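Local coordinates for protein mannosephosphate isomerase, putative (Archaeoglobus fulgidus, PDB 1ZX5) that probably interconverts D-mannose 6-phosphate and D-fructose 6-phosphate as a zinc-dependent isomerase of the type 1 phosphomannose isomerase family, at residues 250-256 / 290-296; 258-263 / 284-288; 14-20 / 35-40. All coordinates share one frame; numbering follows the deposited sequence.

Interaction 1. Residues 250-256 / 290-296; sequences NILYAAE and RGKIVRI. With EDO (1,2-ethanediol), chain C; ACY (acetic acid), chain E.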
# COMPACT_ATOMS: atom_id res chain seq x y z
N ASN A 250 10.61 -8.81 3.38
CA ASN A 250 10.62 -7.67 2.49
C ASN A 250 9.76 -7.97 1.25
O ASN A 250 9.55 -9.14 0.88
CB ASN A 250 12.04 -7.32 2.03
CG ASN A 250 12.89 -6.64 3.12
OD1 ASN A 250 12.76 -6.91 4.32
ND2 ASN A 250 13.79 -5.80 2.69
N ILE A 251 9.26 -6.91 0.62
CA ILE A 251 8.65 -6.98 -0.70
C ILE A 251 9.35 -5.90 -1.53
O ILE A 251 9.55 -4.79 -1.07
CB ILE A 251 7.10 -6.78 -0.67
CG1 ILE A 251 6.40 -8.02 -0.08
CG2 ILE A 251 6.53 -6.48 -2.08
CD1 ILE A 251 4.91 -7.85 0.25
N LEU A 252 9.73 -6.26 -2.75
CA LEU A 252 10.37 -5.33 -3.67
C LEU A 252 9.39 -4.99 -4.77
O LEU A 252 8.74 -5.88 -5.31
CB LEU A 252 11.61 -5.97 -4.31
CG LEU A 252 12.68 -6.56 -3.40
CD1 LEU A 252 13.74 -7.31 -4.24
CD2 LEU A 252 13.34 -5.48 -2.51
N TYR A 253 9.29 -3.71 -5.12
CA TYR A 253 8.49 -3.32 -6.27
C TYR A 253 9.37 -2.58 -7.27
O TYR A 253 10.04 -1.61 -6.91
CB TYR A 253 7.28 -2.45 -5.87
CG TYR A 253 6.57 -1.89 -7.09
CD1 TYR A 253 5.75 -2.70 -7.88
CD2 TYR A 253 6.76 -0.56 -7.47
CE1 TYR A 253 5.13 -2.20 -9.03
CE2 TYR A 253 6.15 -0.04 -8.60
CZ TYR A 253 5.34 -0.86 -9.38
OH TYR A 253 4.75 -0.35 -10.51
N ALA A 254 9.37 -3.04 -8.52
CA ALA A 254 10.18 -2.40 -9.57
C ALA A 254 9.45 -1.19 -10.15
O ALA A 254 8.53 -1.34 -10.94
CB ALA A 254 10.54 -3.42 -10.68
N ALA A 255 9.84 -0.00 -9.72
CA ALA A 255 9.16 1.23 -10.14
C ALA A 255 9.62 1.72 -11.51
O ALA A 255 8.81 2.18 -12.30
CB ALA A 255 9.35 2.33 -9.08
N GLU A 256 10.94 1.66 -11.75
CA GLU A 256 11.55 2.04 -13.03
C GLU A 256 12.71 1.11 -13.31
O GLU A 256 13.53 0.86 -12.43
CB GLU A 256 12.11 3.48 -13.00
CG GLU A 256 11.06 4.58 -12.94
CD GLU A 256 11.65 5.96 -12.66
OE1 GLU A 256 12.81 6.23 -13.09
OE2 GLU A 256 10.96 6.78 -12.02
N ARG A 290 20.00 1.76 -14.85
CA ARG A 290 19.58 2.87 -13.98
C ARG A 290 18.13 2.58 -13.68
O ARG A 290 17.28 2.64 -14.56
CB ARG A 290 19.74 4.25 -14.64
CG ARG A 290 19.46 5.42 -13.67
CD ARG A 290 19.21 6.78 -14.38
NE ARG A 290 18.17 6.67 -15.41
CZ ARG A 290 16.85 6.61 -15.19
NH1 ARG A 290 16.36 6.67 -13.95
NH2 ARG A 290 16.02 6.50 -16.21
N GLY A 291 17.85 2.26 -12.43
CA GLY A 291 16.50 1.92 -12.04
C GLY A 291 16.16 2.38 -10.64
O GLY A 291 17.03 2.86 -9.90
N LYS A 292 14.88 2.24 -10.30
CA LYS A 292 14.39 2.56 -8.96
C LYS A 292 13.57 1.40 -8.48
O LYS A 292 12.61 0.98 -9.14
CB LYS A 292 13.55 3.85 -8.96
CG LYS A 292 14.37 5.06 -9.40
CD LYS A 292 13.61 6.34 -9.22
CE LYS A 292 14.26 7.46 -10.02
NZ LYS A 292 15.51 7.91 -9.37
N ILE A 293 13.97 0.85 -7.35
CA ILE A 293 13.29 -0.30 -6.79
C ILE A 293 12.81 0.10 -5.39
O ILE A 293 13.55 0.74 -4.64
CB ILE A 293 14.21 -1.58 -6.82
CG1 ILE A 293 13.42 -2.87 -6.51
CG2 ILE A 293 15.47 -1.42 -5.92
CD1 ILE A 293 14.16 -4.15 -6.92
N VAL A 294 11.57 -0.23 -5.06
CA VAL A 294 11.01 0.10 -3.77
C VAL A 294 11.18 -1.10 -2.85
O VAL A 294 10.77 -2.21 -3.19
CB VAL A 294 9.50 0.47 -3.88
CG1 VAL A 294 8.95 0.93 -2.51
CG2 VAL A 294 9.28 1.55 -4.96
N ARG A 295 11.78 -0.87 -1.69
CA ARG A 295 11.88 -1.91 -0.67
C ARG A 295 10.84 -1.66 0.42
O ARG A 295 10.84 -0.62 1.06
CB ARG A 295 13.28 -1.95 -0.07
CG ARG A 295 13.52 -3.16 0.81
CD ARG A 295 14.92 -3.17 1.42
NE ARG A 295 15.10 -2.13 2.43
CZ ARG A 295 15.01 -2.31 3.75
NH1 ARG A 295 15.21 -1.27 4.56
NH2 ARG A 295 14.75 -3.51 4.26
N ILE A 296 9.95 -2.63 0.62
CA ILE A 296 8.92 -2.57 1.64
C ILE A 296 9.35 -3.53 2.74
O ILE A 296 9.73 -4.66 2.47
CB ILE A 296 7.51 -2.94 1.04
CG1 ILE A 296 7.19 -2.03 -0.15
CG2 ILE A 296 6.41 -2.89 2.12
CD1 ILE A 296 6.09 -2.56 -1.10
C1 EDO C . 6.03 4.10 -12.28
O1 EDO C . 5.06 4.20 -13.35
C2 EDO C . 5.60 2.99 -11.31
O2 EDO C . 6.02 1.71 -11.78
C ACY E . 14.03 8.89 -5.79
O ACY E . 13.94 9.23 -6.99
OXT ACY E . 14.84 8.05 -5.35
CH3 ACY E . 13.11 9.56 -4.83

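Interaction 2. Residues 258-263 / 284-288; sequences YFILRG and FTVES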
# COMPACT_ATOMS: atom_id res chain seq x y z
N TYR A 258 14.78 -2.34 -15.39
CA TYR A 258 14.80 -3.79 -15.38
C TYR A 258 15.89 -4.24 -14.41
O TYR A 258 16.98 -3.68 -14.43
CB TYR A 258 15.10 -4.28 -16.80
CG TYR A 258 15.41 -5.76 -16.88
CD1 TYR A 258 14.40 -6.71 -16.70
CD2 TYR A 258 16.71 -6.21 -17.13
CE1 TYR A 258 14.66 -8.06 -16.76
CE2 TYR A 258 16.98 -7.58 -17.20
CZ TYR A 258 15.95 -8.50 -17.02
OH TYR A 258 16.19 -9.85 -17.09
N PHE A 259 15.61 -5.25 -13.60
CA PHE A 259 16.53 -5.69 -12.52
C PHE A 259 16.88 -7.16 -12.62
O PHE A 259 16.00 -7.98 -12.80
CB PHE A 259 15.90 -5.44 -11.13
CG PHE A 259 15.68 -4.00 -10.84
CD1 PHE A 259 16.67 -3.24 -10.21
CD2 PHE A 259 14.49 -3.37 -11.22
CE1 PHE A 259 16.49 -1.89 -9.96
CE2 PHE A 259 14.31 -2.02 -10.98
CZ PHE A 259 15.31 -1.28 -10.35
N ILE A 260 18.16 -7.48 -12.47
CA ILE A 260 18.60 -8.86 -12.22
C ILE A 260 18.83 -9.00 -10.72
O ILE A 260 19.48 -8.15 -10.11
CB ILE A 260 19.86 -9.23 -13.07
CG1 ILE A 260 19.50 -9.14 -14.57
CG2 ILE A 260 20.39 -10.63 -12.69
CD1 ILE A 260 20.70 -9.15 -15.49
N LEU A 261 18.25 -10.04 -10.13
CA LEU A 261 18.30 -10.25 -8.68
C LEU A 261 19.18 -11.46 -8.42
O LEU A 261 19.03 -12.50 -9.07
CB LEU A 261 16.88 -10.49 -8.12
CG LEU A 261 15.72 -9.53 -8.48
CD1 LEU A 261 14.37 -9.97 -7.86
CD2 LEU A 261 16.03 -8.09 -8.09
N ARG A 262 20.11 -11.33 -7.48
CA ARG A 262 21.01 -12.45 -7.16
C ARG A 262 21.04 -12.65 -5.65
O ARG A 262 21.51 -11.79 -4.90
CB ARG A 262 22.43 -12.20 -7.69
CG ARG A 262 22.51 -12.03 -9.21
CD ARG A 262 23.95 -11.80 -9.69
NE ARG A 262 24.05 -11.80 -11.15
CZ ARG A 262 23.88 -10.73 -11.96
NH1 ARG A 262 23.58 -9.51 -11.48
NH2 ARG A 262 24.03 -10.91 -13.27
N GLY A 263 20.51 -13.78 -5.22
CA GLY A 263 20.46 -14.16 -3.81
C GLY A 263 20.90 -15.61 -3.71
O GLY A 263 21.99 -15.97 -4.16
N PHE A 284 21.10 -9.72 -0.70
CA PHE A 284 21.13 -10.10 -2.09
C PHE A 284 21.55 -8.87 -2.88
O PHE A 284 21.59 -7.75 -2.34
CB PHE A 284 19.73 -10.58 -2.53
CG PHE A 284 18.63 -9.57 -2.29
CD1 PHE A 284 18.26 -8.68 -3.29
CD2 PHE A 284 17.97 -9.50 -1.06
CE1 PHE A 284 17.23 -7.75 -3.08
CE2 PHE A 284 16.97 -8.56 -0.83
CZ PHE A 284 16.59 -7.69 -1.85
N THR A 285 21.87 -9.06 -4.15
CA THR A 285 22.13 -7.91 -5.01
C THR A 285 21.03 -7.70 -6.05
O THR A 285 20.35 -8.65 -6.46
CB THR A 285 23.50 -7.97 -5.71
OG1 THR A 285 23.53 -9.08 -6.62
CG2 THR A 285 24.63 -8.10 -4.69
N VAL A 286 20.84 -6.44 -6.43
CA VAL A 286 20.00 -6.06 -7.56
C VAL A 286 20.88 -5.32 -8.57
O VAL A 286 21.79 -4.58 -8.18
CB VAL A 286 18.76 -5.22 -7.12
CG1 VAL A 286 17.98 -5.97 -6.06
CG2 VAL A 286 19.16 -3.87 -6.57
N GLU A 287 20.64 -5.55 -9.86
CA GLU A 287 21.45 -4.92 -10.88
C GLU A 287 20.60 -4.30 -11.97
O GLU A 287 19.73 -4.95 -12.56
CB GLU A 287 22.44 -5.92 -11.49
CG GLU A 287 23.45 -5.27 -12.40
CD GLU A 287 24.11 -6.25 -13.35
OE1 GLU A 287 23.67 -7.41 -13.40
OE2 GLU A 287 25.08 -5.86 -14.03
N SER A 288 20.89 -3.03 -12.27
CA SER A 288 20.13 -2.28 -13.25
C SER A 288 21.01 -1.21 -13.87
O SER A 288 21.85 -0.61 -13.20
CB SER A 288 18.92 -1.63 -12.56
OG SER A 288 18.09 -0.98 -13.49
O HOH W 1 22.31 -8.62 -9.05
O HOH W 2 24.03 -8.85 -15.62

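Interaction 3. Residues 14-20 / 35-40; sequences NLVERPW and GIGESW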
# COMPACT_ATOMS: atom_id res chain seq x y z
N ASN A 14 -3.46 -10.01 -9.57
CA ASN A 14 -4.55 -9.89 -8.62
C ASN A 14 -5.12 -8.46 -8.74
O ASN A 14 -4.80 -7.58 -7.95
CB ASN A 14 -4.05 -10.21 -7.20
CG ASN A 14 -5.18 -10.41 -6.19
OD1 ASN A 14 -6.36 -10.34 -6.54
ND2 ASN A 14 -4.81 -10.65 -4.93
N LEU A 15 -5.97 -8.27 -9.74
CA LEU A 15 -6.47 -6.94 -10.13
C LEU A 15 -7.89 -6.70 -9.65
O LEU A 15 -8.65 -7.65 -9.47
CB LEU A 15 -6.39 -6.75 -11.65
CG LEU A 15 -5.02 -7.07 -12.28
CD1 LEU A 15 -5.06 -6.86 -13.82
CD2 LEU A 15 -3.88 -6.27 -11.61
N VAL A 16 -8.23 -5.43 -9.46
CA VAL A 16 -9.57 -5.01 -9.02
C VAL A 16 -10.08 -3.94 -9.96
O VAL A 16 -9.44 -2.89 -10.13
CB VAL A 16 -9.56 -4.46 -7.54
CG1 VAL A 16 -10.98 -4.21 -7.05
CG2 VAL A 16 -8.84 -5.44 -6.60
N GLU A 17 -11.23 -4.21 -10.57
CA GLU A 17 -11.94 -3.26 -11.42
C GLU A 17 -12.57 -2.16 -10.58
O GLU A 17 -13.21 -2.44 -9.56
CB GLU A 17 -13.01 -3.97 -12.29
CG GLU A 17 -12.38 -5.01 -13.26
CD GLU A 17 -13.39 -5.88 -13.98
OE1 GLU A 17 -14.55 -5.47 -14.15
OE2 GLU A 17 -13.01 -7.00 -14.42
N ARG A 18 -12.38 -0.91 -11.00
CA ARG A 18 -12.96 0.23 -10.30
C ARG A 18 -13.43 1.24 -11.33
O ARG A 18 -12.77 1.41 -12.36
CB ARG A 18 -11.93 0.91 -9.39
CG ARG A 18 -11.43 0.07 -8.26
CD ARG A 18 -12.52 -0.19 -7.21
NE ARG A 18 -11.90 -0.77 -6.02
CZ ARG A 18 -12.50 -1.58 -5.16
NH1 ARG A 18 -13.77 -1.92 -5.35
NH2 ARG A 18 -11.83 -2.06 -4.12
N PRO A 19 -14.57 1.91 -11.06
CA PRO A 19 -15.06 2.88 -12.03
C PRO A 19 -14.11 4.08 -12.15
O PRO A 19 -14.04 4.70 -13.21
CB PRO A 19 -16.44 3.30 -11.46
CG PRO A 19 -16.36 3.01 -9.98
CD PRO A 19 -15.44 1.80 -9.87
N TRP A 20 -13.35 4.36 -11.10
CA TRP A 20 -12.36 5.43 -11.12
C TRP A 20 -10.95 5.02 -11.62
O TRP A 20 -10.02 5.85 -11.63
CB TRP A 20 -12.27 6.09 -9.74
CG TRP A 20 -12.24 5.11 -8.60
CD1 TRP A 20 -13.29 4.76 -7.81
CD2 TRP A 20 -11.09 4.38 -8.11
NE1 TRP A 20 -12.88 3.85 -6.86
CE2 TRP A 20 -11.54 3.60 -7.01
CE3 TRP A 20 -9.74 4.30 -8.49
CZ2 TRP A 20 -10.68 2.75 -6.28
CZ3 TRP A 20 -8.88 3.46 -7.77
CH2 TRP A 20 -9.35 2.71 -6.67
N GLY A 35 -10.32 0.90 -16.52
CA GLY A 35 -11.18 0.51 -15.41
C GLY A 35 -10.56 -0.39 -14.37
O GLY A 35 -11.27 -1.01 -13.57
N ILE A 36 -9.23 -0.48 -14.34
CA ILE A 36 -8.57 -1.24 -13.29
C ILE A 36 -8.07 -0.23 -12.26
O ILE A 36 -7.18 0.58 -12.56
CB ILE A 36 -7.35 -2.06 -13.80
CG1 ILE A 36 -7.71 -2.96 -15.01
CG2 ILE A 36 -6.68 -2.82 -12.64
CD1 ILE A 36 -8.60 -4.15 -14.72
N GLY A 37 -8.64 -0.28 -11.06
CA GLY A 37 -8.24 0.64 -10.01
C GLY A 37 -7.08 0.18 -9.12
O GLY A 37 -6.37 1.02 -8.55
N GLU A 38 -6.89 -1.14 -9.00
CA GLU A 38 -5.99 -1.71 -8.00
C GLU A 38 -5.30 -2.97 -8.48
O GLU A 38 -5.85 -3.73 -9.26
CB GLU A 38 -6.72 -2.01 -6.68
CG GLU A 38 -7.74 -0.92 -6.28
CD GLU A 38 -8.38 -1.16 -4.93
OE1 GLU A 38 -7.83 -1.96 -4.12
OE2 GLU A 38 -9.44 -0.54 -4.68
N SER A 39 -4.07 -3.16 -8.01
CA SER A 39 -3.38 -4.44 -8.10
C SER A 39 -2.88 -4.79 -6.72
O SER A 39 -2.11 -4.02 -6.15
CB SER A 39 -2.18 -4.34 -9.04
OG SER A 39 -1.43 -5.54 -8.95
N TRP A 40 -3.29 -5.95 -6.21
CA TRP A 40 -2.94 -6.40 -4.87
C TRP A 40 -1.72 -7.30 -4.98
O TRP A 40 -1.76 -8.35 -5.63
CB TRP A 40 -4.13 -7.13 -4.22
CG TRP A 40 -5.31 -6.20 -3.86
CD1 TRP A 40 -5.67 -5.04 -4.49
CD2 TRP A 40 -6.27 -6.40 -2.80
NE1 TRP A 40 -6.78 -4.49 -3.89
CE2 TRP A 40 -7.17 -5.30 -2.85
CE3 TRP A 40 -6.45 -7.38 -1.82
CZ2 TRP A 40 -8.24 -5.16 -1.95
CZ3 TRP A 40 -7.51 -7.25 -0.92
CH2 TRP A 40 -8.39 -6.15 -0.99
O HOH W 3 -1.36 -8.21 -9.17

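Interaction 1. Residues 250-256 / 290-296
Two antiparallel strands of the C-terminal cupin domain, 250-256 and 291-296, pair here and end in a classic beta bulge, where Ala-255 and Glu-256 both face Lys-292. Their axes approach to 4.6 Å with the chain directions 155° apart. Ile-251 with Ile-296 and Tyr-253 with Val-294 form hydrogen-bonded pairs; Val-294 N reaches Tyr-253 O at 2.8 Å in an almost straight bond (179° at the hydrogen). At the bulge Lys-292 O takes two donors: Ala-255 N comes at 3.0 Å but bent, whereas the longer bond from Glu-256 N is straighter and lies on a lone pair in the carbonyl plane.

One side of the pair carries Ile-251, Tyr-253, Val-294 and Ile-296. There CG2 of Val-294 sits at the rim of the Tyr-253 ring, near its plane, 4.1 Å from CD2, and the Ile-251 and Ile-296 side chains cross, CG2 of the first 4.1 Å from CD1 of the second. On the other side, Ile-293 has CG1 turned opposite its backbone nitrogen (chi1 -168°), which brings CD1 within 4.1 Å of Leu-252 CB. Arg-295 lays its CG against Leu-252 CD2, while its guanidinium forms a salt bridge with Glu-233.

Glu-256 and Lys-292 lie side by side, and OE1 of Glu-256 makes a long, 3.7 Å salt bridge to NH1 of Arg-290. O2 of an ethanediol, probably from the crystallisation liquor like the acetic acid hydrogen-bonded to Lys-292 NZ, accepts from Tyr-253 OH and donates to Ala-255 O. The contact thus has an apolar side buried against strands 85-92 and 181-188, and charged groups gathered at the bulge; there Glu-256 OE2 is also hydrogen-bonded to Tyr-165 OH and Lys-292 NZ salt-bridged to Asp-236, and the opposite charges probably offset one another.

Interaction 2. Residues 258-263 / 284-288
Tyr-258 O accepts a hydrogen bond from Ser-288 OG at 3.1 Å, the hydroxyl standing above the carbonyl plane rather than on a lone pair; the phenol of Tyr-258 is hydrogen-bonded to Asp-268. The same OG lies over one face of the Phe-259 ring, offset toward its rim, and Ser-288 CB is 3.6 Å from Phe-259 CE1. Ile-260 pairs with Glu-287 through both backbone bonds. Leu-261 runs alongside Val-286, Leu-261 CD2 to Val-286 CG1 3.5 Å; Phe-7 touches Leu-261 and Val-237 touches Val-286. Arg-262 pairs with Thr-285 and extends from CG to NE, passing back over Ile-260, so that NH1 meets Glu-287 OE1 at 2.8 Å. The bond is fairly straight (166°) and lies in the guanidinium plane but above the carboxylate plane, the two groups being turned 52° apart. One water links Arg-262 NH1, Ile-260 O and Thr-285 OG1; another bridges Arg-262 NH2 and Glu-287 OE1. At Gly-263 the CA touches Phe-284 CB at 3.9 Å. One side is buried and apolar (Leu-261, Val-286), the other mixed, with the Arg-262 to Glu-287 salt bridge. Axes 161° apart make this a regular antiparallel pair, consistent with the jelly-roll beta-barrel of a cupin domain.

Interaction 3. Residues 14-20 / 35-40
Three flat groups organise this contact: the Trp-20 ring, the Arg-18 guanidinium and the Trp-40 ring. CB of Arg-18 lies over the centre of one face of the Trp-20 ring, while Glu-38 OE2 sits at that ring's edge, 3.8 Å from CH2. The guanidinium of Arg-18 has Val-16 CG1 centred over one face and Glu-38 OE2 at its edge, gripped side-on by NE (2.8 Å) and NH2 (2.9 Å). Both nitrogens reach this single oxygen from the same face of the carboxylate, well out of its plane. A bend in Arg-18 at chi2 (-69°) brings the group back along the strand. Glu-38 CB lies at the Trp-40 ring edge. The other oxygen, Glu-38 OE1, takes Trp-40 NE1 at 2.7 Å on its anti side and also pairs with Arg-88, which leaves the carboxylate held from several directions.

The strands, 15-17 and 36-40, form the outer antiparallel pair of a sheet in the catalytic domain, interrupted by a classic beta bulge where Gly-37 and Glu-38 both donate to Val-16 O. At Gly-37 the bare CA lets Arg-18 CG approach to 3.7 Å. Val-16 CG2 contacts Trp-40 NE1, and Leu-15 CD2 lies against Ser-39 CB, 3.6 Å away.

Interactions 1 and 2 belong to facing sheets of one cupin domain, their centres about 10 Å apart. In the chain, 258-263 and 284-288 both lie between the two strands of interaction 1, so the second pair forms within the span that the first closes. The sheets touch through Phe-259 CZ, 3.7 Å from Ile-293 CB, and through Phe-284 CE1, 3.7 Å from Leu-252 CD1. Interaction 3 lies in the catalytic domain, its centre about 21 Å from that of interaction 1 and 29 Å from that of interaction 2. Strand 85-92 connects the domains: it pairs with 36-41 and packs against Ile-251 and Tyr-253. None of the three contacts includes residues of the fructofuranose pocket (Pro-95 to Gln-97, Asp-150 to Lys-154).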